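Local coordinates for protein vinylacetyl-CoA Delta-isomerase (Nitrosopumilus maritimus SCM1, PDB 6VJR) that probably isomerises vinylacetyl-CoA and, as a 4-hydroxybutyryl-CoA dehydratase, works with bound FAD and an iron-sulfur cluster, at residues 177-182 and 261-266. Numbering follows the deposited sequence. Where two conformers were deposited one is given.
Sequences GVYVSG and RVFIPW
Val-178 and Val-180 pair with Ile-264 and Val-262 through two reciprocal sets of backbone hydrogen bonds, which zip the strands together antiparallel. The straightest of the four runs from Ile-264 N to Val-178 O, 2.8 Å long with 168° at the hydrogen. Between these pairs the backbones come closer, and CA-H...O contacts fill in: Tyr-179 CA lies 3.2 Å from Val-262 O. Beyond the last pair Ser-181 adds a side-chain bond, its OG accepting Arg-261 N at 3.0 Å; OG, anti to the carbonyl carbon, is put where it can take that N-H.

On one face of the sheet the rings of Tyr-179 and Phe-263 meet obliquely, planes at 49°. Phe-263 puts CD1 over the tyrosine face near its rim, 3.5 Å from Tyr-179 CZ, while Arg-261 O sits at the edge of the tyrosine ring. The phenol OH is hydrogen-bonded to Asp-174.

The other face is mainly aliphatic. Val-178 sets CG2 against Ile-264 CB, and Val-180 CG2 meets both Val-262 CB and, at 4.1 Å, Ile-264 CD1. Ile-213 and Ile-217 of strand 213-218 pack on this side, so the layer is buried against the neighbouring sheet.

At the far end Trp-266 lays its indole over Gly-177, whose CA stands 3.6 Å from the centroid of the five-membered ring in a CH-pi contact. The six-membered ring reaches on to Val-178: Trp-266 CZ3 lies 3.4 Å from Val-178 CG1. With no side chain, Gly-177 lets its CA lie close to Ile-264 O and Phe-263 CE1 as well as to the indole.

At the opposite end Arg-261, at positive phi (55°), and Val-262 both face Val-180: a G1 beta bulge where the chain turns a corner after strand 254-259, closing an antiparallel pair in the curled, mixed sheet of the HpaB-type N-terminal region.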
loop_
_atom_site.group_PDB
_atom_site.type_symbol
_atom_site.label_atom_id
_atom_site.label_comp_id
_atom_site.label_asym_id
_atom_site.label_seq_id
_atom_site.Cartn_x
_atom_site.Cartn_y
_atom_site.Cartn_z
ATOM N N GLY A 177 26.438 -19.907 -43.452
ATOM C CA GLY A 177 25.699 -19.434 -42.280
ATOM C C GLY A 177 24.353 -20.118 -42.116
ATOM O O GLY A 177 24.130 -21.188 -42.671
ATOM N N VAL A 178 23.502 -19.501 -41.289
ATOM C CA VAL A 178 22.177 -20.016 -40.964
ATOM C C VAL A 178 21.101 -19.105 -41.555
ATOM O O VAL A 178 21.336 -17.922 -41.852
ATOM C CB VAL A 178 22.005 -20.165 -39.441
ATOM C CG1 VAL A 178 23.087 -21.033 -38.817
ATOM C CG2 VAL A 178 21.989 -18.810 -38.770
ATOM N N TYR A 179 19.884 -19.651 -41.626
ATOM C CA TYR A 179 18.717 -18.904 -42.060
ATOM C C TYR A 179 17.686 -19.038 -40.956
ATOM O O TYR A 179 17.466 -20.150 -40.467
ATOM C CB TYR A 179 18.151 -19.469 -43.374
ATOM C CG TYR A 179 19.147 -19.344 -44.512
ATOM C CD1 TYR A 179 20.145 -20.291 -44.663
ATOM C CD2 TYR A 179 19.101 -18.299 -45.431
ATOM C CE1 TYR A 179 21.068 -20.230 -45.700
ATOM C CE2 TYR A 179 20.028 -18.213 -46.462
ATOM C CZ TYR A 179 21.013 -19.178 -46.593
ATOM O OH TYR A 179 21.936 -19.079 -47.584
ATOM N N VAL A 180 17.142 -17.891 -40.506
ATOM C CA VAL A 180 16.216 -17.900 -39.385
ATOM C C VAL A 180 14.871 -17.351 -39.821
ATOM O O VAL A 180 14.798 -16.481 -40.685
ATOM C CB VAL A 180 16.714 -17.114 -38.154
ATOM C CG1 VAL A 180 17.960 -17.703 -37.540
ATOM C CG2 VAL A 180 16.919 -15.637 -38.440
ATOM N N SER A 181 13.814 -17.873 -39.185
ATOM C CA SER A 181 12.464 -17.376 -39.339
ATOM C C SER A 181 11.820 -17.263 -37.959
ATOM O O SER A 181 12.139 -18.016 -37.032
ATOM C CB SER A 181 11.636 -18.277 -40.248
ATOM O OG SER A 181 12.159 -18.306 -41.569
ATOM N N GLY A 182 10.872 -16.328 -37.863
ATOM C CA GLY A 182 10.155 -16.087 -36.633
ATOM C C GLY A 182 9.893 -14.593 -36.527
ATOM O O GLY A 182 9.727 -13.911 -37.532
ATOM N N ARG A 261 13.426 -16.228 -43.313
ATOM C CA ARG A 261 14.596 -16.884 -43.873
ATOM C C ARG A 261 15.728 -15.869 -44.002
ATOM O O ARG A 261 16.414 -15.802 -45.041
ATOM C CB ARG A 261 14.319 -17.597 -45.198
ATOM C CG ARG A 261 13.330 -18.745 -45.093
ATOM C CD ARG A 261 12.836 -19.187 -46.465
ATOM N NE ARG A 261 11.983 -18.073 -46.931
ATOM C CZ ARG A 261 11.318 -17.946 -48.068
ATOM N NH1 ARG A 261 10.683 -16.812 -48.303
ATOM N NH2 ARG A 261 11.301 -18.920 -48.976
ATOM N N VAL A 262 15.938 -15.132 -42.899
ATOM C CA VAL A 262 16.999 -14.157 -42.843
ATOM C C VAL A 262 18.332 -14.880 -42.678
ATOM O O VAL A 262 18.484 -15.733 -41.813
ATOM C CB VAL A 262 16.721 -13.167 -41.691
ATOM C CG1 VAL A 262 17.841 -12.154 -41.505
ATOM C CG2 VAL A 262 15.443 -12.410 -41.896
ATOM N N PHE A 263 19.321 -14.482 -43.470
ATOM C CA PHE A 263 20.637 -15.082 -43.443
ATOM C C PHE A 263 21.528 -14.413 -42.412
ATOM O O PHE A 263 21.591 -13.184 -42.341
ATOM C CB PHE A 263 21.280 -14.928 -44.813
ATOM C CG PHE A 263 22.698 -15.460 -44.850
ATOM C CD1 PHE A 263 22.932 -16.832 -44.787
ATOM C CD2 PHE A 263 23.785 -14.604 -44.966
ATOM C CE1 PHE A 263 24.235 -17.337 -44.840
ATOM C CE2 PHE A 263 25.077 -15.119 -45.016
ATOM C CZ PHE A 263 25.293 -16.474 -44.953
ATOM N N ILE A 264 22.215 -15.253 -41.643
ATOM C CA ILE A 264 23.213 -14.804 -40.687
ATOM C C ILE A 264 24.496 -15.560 -40.969
ATOM O O ILE A 264 24.522 -16.775 -40.788
ATOM C CB ILE A 264 22.786 -15.013 -39.226
ATOM C CG1 ILE A 264 21.351 -14.545 -39.003
ATOM C CG2 ILE A 264 23.783 -14.330 -38.295
ATOM C CD1 ILE A 264 20.844 -14.707 -37.587
ATOM N N PRO A 265 25.581 -14.870 -41.382
ATOM C CA PRO A 265 26.818 -15.561 -41.668
ATOM C C PRO A 265 27.441 -16.065 -40.369
ATOM O O PRO A 265 27.195 -15.525 -39.305
ATOM C CB PRO A 265 27.677 -14.497 -42.353
ATOM C CG PRO A 265 27.166 -13.204 -41.805
ATOM C CD PRO A 265 25.684 -13.415 -41.566
ATOM N N TRP A 266 28.280 -17.092 -40.453
ATOM C CA TRP A 266 28.863 -17.686 -39.262
ATOM C C TRP A 266 29.514 -16.654 -38.350
ATOM O O TRP A 266 29.472 -16.796 -37.136
ATOM C CB TRP A 266 29.864 -18.776 -39.659
ATOM C CG TRP A 266 29.194 -19.970 -40.266
ATOM C CD1 TRP A 266 29.479 -20.532 -41.473
ATOM C CD2 TRP A 266 28.114 -20.746 -39.701
ATOM N NE1 TRP A 266 28.661 -21.602 -41.692
ATOM C CE2 TRP A 266 27.816 -21.761 -40.635
ATOM C CE3 TRP A 266 27.386 -20.698 -38.512
ATOM C CZ2 TRP A 266 26.823 -22.709 -40.423
ATOM C CZ3 TRP A 266 26.416 -21.654 -38.292
ATOM C CH2 TRP A 266 26.138 -22.637 -39.239
#